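Local coordinates for ESAT-6-like protein EsxG (PDB 3Q4H), which forms a tight 1:1 complex with EsxH as a secreted WXG100-family protein of the CFP-10 subfamily, its precise role being unsettled and possibly linked to metal transport, at residues Ile9-Ile13 with Val85-Ala89; Ala23-Arg27 with Leu70-Gln74. One frame throughout, in Å; residues are numbered along the deposited sequence.

Both contacts join the two arms of the helical hairpin characteristic of WXG100 proteins, and both use helix 8-38 as one partner. Interaction 1 pairs the first turn of that helix with helix 79-94; interaction 2 pairs its middle with helix 47-77, so along the chain the segments run 9-13, 23-27, 70-74, 85-89, the inner pair enclosed by the outer. Their centres lie 19 Å apart and their nearest atoms about 9 Å. Interaction 2 is buried close to the centre of the chain, whereas interaction 1 lies out near its ends. The antiparallel pairing therefore continues past the junction between helices 47-77 and 79-94, and a second copy of the protein touches both sites.

Interaction 1 of 2, residues Ile9-Ile13 with Val85-Ala89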
loop_
_atom_site.group_PDB
_atom_site.type_symbol
_atom_site.label_atom_id
_atom_site.label_comp_id
_atom_site.label_asym_id
_atom_site.label_seq_id
_atom_site.Cartn_x
_atom_site.Cartn_y
_atom_site.Cartn_z
ATOM N N ILE A 9 -10.790 2.937 -16.559
ATOM C CA ILE A 9 -9.760 1.956 -16.181
ATOM C C ILE A 9 -8.700 2.538 -15.220
ATOM O O ILE A 9 -8.446 1.959 -14.159
ATOM C CB ILE A 9 -9.099 1.309 -17.439
ATOM C CG1 ILE A 9 -10.097 0.407 -18.174
ATOM C CG2 ILE A 9 -7.864 0.512 -17.059
ATOM C CD1 ILE A 9 -10.511 -0.838 -17.392
ATOM N N PRO A 10 -8.082 3.681 -15.581
ATOM C CA PRO A 10 -7.204 4.359 -14.637
ATOM C C PRO A 10 -7.840 4.673 -13.280
ATOM O O PRO A 10 -7.153 4.617 -12.262
ATOM C CB PRO A 10 -6.868 5.656 -15.362
ATOM C CG PRO A 10 -6.916 5.310 -16.773
ATOM C CD PRO A 10 -7.964 4.263 -16.929
ATOM N N GLN A 11 -9.127 5.010 -13.267
ATOM C CA GLN A 11 -9.823 5.277 -12.013
ATOM C C GLN A 11 -9.913 4.014 -11.166
ATOM O O GLN A 11 -9.661 4.050 -9.964
ATOM C CB GLN A 11 -11.210 5.850 -12.278
ATOM C CG GLN A 11 -11.155 7.235 -12.892
ATOM C CD GLN A 11 -12.525 7.845 -13.139
ATOM O OE1 GLN A 11 -12.753 8.497 -14.161
ATOM N NE2 GLN A 11 -13.446 7.641 -12.201
ATOM N N LEU A 12 -10.251 2.899 -11.806
ATOM C CA LEU A 12 -10.342 1.609 -11.130
ATOM C C LEU A 12 -8.998 1.193 -10.545
ATOM O O LEU A 12 -8.907 0.879 -9.357
ATOM C CB LEU A 12 -10.832 0.541 -12.103
ATOM C CG LEU A 12 -11.068 -0.870 -11.558
ATOM C CD1 LEU A 12 -12.083 -0.880 -10.400
ATOM C CD2 LEU A 12 -11.518 -1.810 -12.688
ATOM N N ILE A 13 -7.968 1.189 -11.392
ATOM C CA ILE A 13 -6.594 0.879 -10.993
ATOM C C ILE A 13 -6.178 1.732 -9.805
ATOM O O ILE A 13 -5.596 1.226 -8.849
ATOM C CB ILE A 13 -5.599 1.160 -12.142
ATOM C CG1 ILE A 13 -5.781 0.154 -13.279
ATOM C CG2 ILE A 13 -4.149 1.137 -11.642
ATOM C CD1 ILE A 13 -5.137 0.590 -14.567
ATOM N N VAL A 85 -5.352 -5.480 -13.663
ATOM C CA VAL A 85 -6.032 -4.538 -14.554
ATOM C C VAL A 85 -5.042 -3.699 -15.349
ATOM O O VAL A 85 -5.260 -3.440 -16.531
ATOM C CB VAL A 85 -6.957 -3.572 -13.792
ATOM C CG1 VAL A 85 -7.496 -2.496 -14.747
ATOM C CG2 VAL A 85 -8.090 -4.334 -13.120
ATOM N N ALA A 86 -3.964 -3.273 -14.687
ATOM C CA ALA A 86 -2.912 -2.475 -15.327
ATOM C C ALA A 86 -2.190 -3.275 -16.408
ATOM O O ALA A 86 -2.030 -2.808 -17.539
ATOM C CB ALA A 86 -1.910 -1.984 -14.288
ATOM N N GLN A 87 -1.755 -4.480 -16.049
ATOM C CA GLN A 87 -1.039 -5.340 -16.985
ATOM C C GLN A 87 -1.954 -5.833 -18.115
ATOM O O GLN A 87 -1.530 -5.873 -19.272
ATOM C CB GLN A 87 -0.359 -6.499 -16.243
ATOM C CG GLN A 87 0.738 -6.010 -15.295
ATOM C CD GLN A 87 1.391 -7.113 -14.477
ATOM O OE1 GLN A 87 2.157 -7.920 -15.004
ATOM N NE2 GLN A 87 1.117 -7.129 -13.171
ATOM N N ASP A 88 -3.203 -6.173 -17.779
ATOM C CA ASP A 88 -4.215 -6.579 -18.773
ATOM C C ASP A 88 -4.548 -5.448 -19.742
ATOM O O ASP A 88 -4.767 -5.695 -20.930
ATOM C CB ASP A 88 -5.506 -7.038 -18.083
ATOM C CG ASP A 88 -6.551 -7.536 -19.066
ATOM O OD1 ASP A 88 -6.552 -8.748 -19.369
ATOM O OD2 ASP A 88 -7.379 -6.717 -19.533
ATOM N N ALA A 89 -4.602 -4.218 -19.232
ATOM C CA ALA A 89 -4.830 -3.043 -20.080
ATOM C C ALA A 89 -3.688 -2.829 -21.080
ATOM O O ALA A 89 -3.920 -2.379 -22.201
ATOM C CB ALA A 89 -5.021 -1.805 -19.233
#
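This is the open end of the antiparallel helical hairpin characteristic of the WXG100 family, where the first turn of helix 8-38 meets helix 79-94, near the C-terminal end of the modelled chain. The axes of the two short segments approach to 10.3 Å and run at 151° to each other, with I13 and V85 in closest backbone register (CA to CA 6.5 Å). No hydrogen bond crosses the gap; the contact is aliphatic and modest, burying 210 Å² in all. V85 is its centre and touches all three contacting residues of 9-13, I9, L12 and I13: its CG1 packs 3.5 Å from I13 CG1 and 3.8 Å from I9 CG2, while its CG2 meets L12 CD2 at 4.3 Å. I9 and I13 lie one helical turn apart, joined by the bond from I13 N to I9 O, so one valine methyl reaches both. A86 follows with its CB pointing sideways, and I13 CD1 lies against it. Q87 faces out of the pair, its NE2 hydrogen-bonded to D71 of the second EsxG subunit, which also packs A31 against I13; L12 reaches an apolar side chain of the Low molecular weight protein antigen 7 chain. A89 returns to the interface one turn beyond V85, its CB 4.3 Å from I9 CG2.

Interaction 2 of 2, residues Ala23-Arg27 with Leu70-Gln74; sequences AALMR and LDIAQ
Segments 23-27 and 70-74 are both alpha-helical (R27 N to A23 O 3.2 Å, Q74 N to L70 O 2.8 Å) and run nearly antiparallel, their axes 10.8 Å apart at a signed crossing angle of -165°, with A23 opposite L70 (CA to CA 6.3 Å). Together the segments bury 308 Å². L70 (mt) sets CD2 4.0 Å from A23 CB and CD1 4.0 Å from CG of M26, a selenomethionine (tpp) that starts toward 70-74 but whose end leads away. R27 (chi1 m, chi2 and chi3 t) stretches across to D71 (chi1 m): the salt bridge puts NH2 2.8 Å and NH1 2.9 Å from D71 OD1, both weak hydrogen bonds, while L70 CB covers one guanidinium face, 3.6 Å from R27 NH2. R27 NE also salt-bridges D79 of the second EsxG subunit. Q74 (mm) brings NE2 3.4 Å from A23 CB, bonding to G20 O, and its OE1 accepts from D79 N of its own chain. This near-antiparallel pairing is characteristic of the WXG100 hairpin. Helices 8-38 and 47-77 meet here in mid-bundle, with the Low molecular weight protein antigen 7 chain against M26 and L70 and the second EsxG subunit against A24 and R27.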
loop_
_atom_site.group_PDB
_atom_site.type_symbol
_atom_site.label_atom_id
_atom_site.label_comp_id
_atom_site.label_asym_id
_atom_site.label_seq_id
_atom_site.Cartn_x
_atom_site.Cartn_y
_atom_site.Cartn_z
ATOM N N ALA A 23 -4.561 -1.527 3.045
ATOM C CA ALA A 23 -4.430 -2.889 3.519
ATOM C C ALA A 23 -3.031 -3.055 4.102
ATOM O O ALA A 23 -2.871 -3.509 5.238
ATOM C CB ALA A 23 -4.684 -3.881 2.402
ATOM N N ALA A 24 -2.015 -2.646 3.350
ATOM C CA ALA A 24 -0.642 -2.776 3.833
ATOM C C ALA A 24 -0.445 -1.951 5.098
ATOM O O ALA A 24 0.250 -2.375 6.005
ATOM C CB ALA A 24 0.337 -2.362 2.779
ATOM N N LEU A 25 -1.090 -0.793 5.175
ATOM C CA LEU A 25 -0.929 0.086 6.329
ATOM C C LEU A 25 -1.593 -0.468 7.594
ATOM O O LEU A 25 -1.104 -0.233 8.706
ATOM C CB LEU A 25 -1.422 1.502 6.003
ATOM C CG LEU A 25 -0.498 2.293 5.059
ATOM C CD1 LEU A 25 -1.023 3.700 4.807
ATOM C CD2 LEU A 25 0.921 2.350 5.605
HETATM N N MSE A 26 -2.681 -1.218 7.427
HETATM C CA MSE A 26 -3.248 -1.981 8.536
HETATM C C MSE A 26 -2.232 -3.014 9.060
HETATM O O MSE A 26 -1.913 -3.018 10.243
HETATM C CB MSE A 26 -4.538 -2.677 8.112
HETATM C CG MSE A 26 -5.169 -3.573 9.185
HETATM SE SE MSE A 26 -5.759 -2.650 10.826
HETATM C CE MSE A 26 -7.230 -1.635 10.088
ATOM N N ARG A 27 -1.712 -3.868 8.178
ATOM C CA ARG A 27 -0.689 -4.838 8.563
ATOM C C ARG A 27 0.453 -4.163 9.327
ATOM O O ARG A 27 1.023 -4.743 10.251
ATOM C CB ARG A 27 -0.090 -5.530 7.337
ATOM C CG ARG A 27 -1.054 -6.311 6.452
ATOM C CD ARG A 27 -0.279 -7.108 5.413
ATOM N NE ARG A 27 -1.034 -7.324 4.178
ATOM C CZ ARG A 27 -1.814 -8.375 3.931
ATOM N NH1 ARG A 27 -1.999 -9.326 4.844
ATOM N NH2 ARG A 27 -2.436 -8.471 2.765
ATOM N N LEU A 70 -7.208 -9.743 4.668
ATOM C CA LEU A 70 -6.643 -8.729 3.786
ATOM C C LEU A 70 -6.085 -9.386 2.521
ATOM O O LEU A 70 -6.228 -8.847 1.422
ATOM C CB LEU A 70 -5.549 -7.932 4.492
ATOM C CG LEU A 70 -5.985 -7.003 5.634
ATOM C CD1 LEU A 70 -4.765 -6.427 6.393
ATOM C CD2 LEU A 70 -6.871 -5.877 5.107
ATOM N N ASP A 71 -5.482 -10.565 2.665
ATOM C CA ASP A 71 -4.981 -11.306 1.497
ATOM C C ASP A 71 -6.087 -11.551 0.476
ATOM O O ASP A 71 -5.839 -11.526 -0.730
ATOM C CB ASP A 71 -4.325 -12.635 1.899
ATOM C CG ASP A 71 -2.958 -12.443 2.547
ATOM O OD1 ASP A 71 -2.549 -11.284 2.771
ATOM O OD2 ASP A 71 -2.281 -13.446 2.842
ATOM N N ILE A 72 -7.306 -11.777 0.952
ATOM C CA ILE A 72 -8.439 -11.984 0.061
ATOM C C ILE A 72 -8.848 -10.647 -0.562
ATOM O O ILE A 72 -9.069 -10.562 -1.764
ATOM C CB ILE A 72 -9.629 -12.655 0.803
ATOM C CG1 ILE A 72 -9.216 -14.042 1.306
ATOM C CG2 ILE A 72 -10.846 -12.775 -0.104
ATOM C CD1 ILE A 72 -10.051 -14.547 2.476
ATOM N N ALA A 73 -8.927 -9.598 0.244
ATOM C CA ALA A 73 -9.285 -8.291 -0.285
ATOM C C ALA A 73 -8.335 -7.889 -1.414
ATOM O O ALA A 73 -8.775 -7.408 -2.458
ATOM C CB ALA A 73 -9.263 -7.255 0.812
ATOM N N GLN A 74 -7.036 -8.104 -1.196
ATOM C CA GLN A 74 -6.008 -7.699 -2.146
ATOM C C GLN A 74 -6.224 -8.309 -3.523
ATOM O O GLN A 74 -6.135 -7.609 -4.539
ATOM C CB GLN A 74 -4.610 -8.065 -1.635
ATOM C CG GLN A 74 -4.124 -7.261 -0.411
ATOM C CD GLN A 74 -3.775 -5.809 -0.727
ATOM O OE1 GLN A 74 -4.417 -5.175 -1.547
ATOM N NE2 GLN A 74 -2.756 -5.283 -0.061
#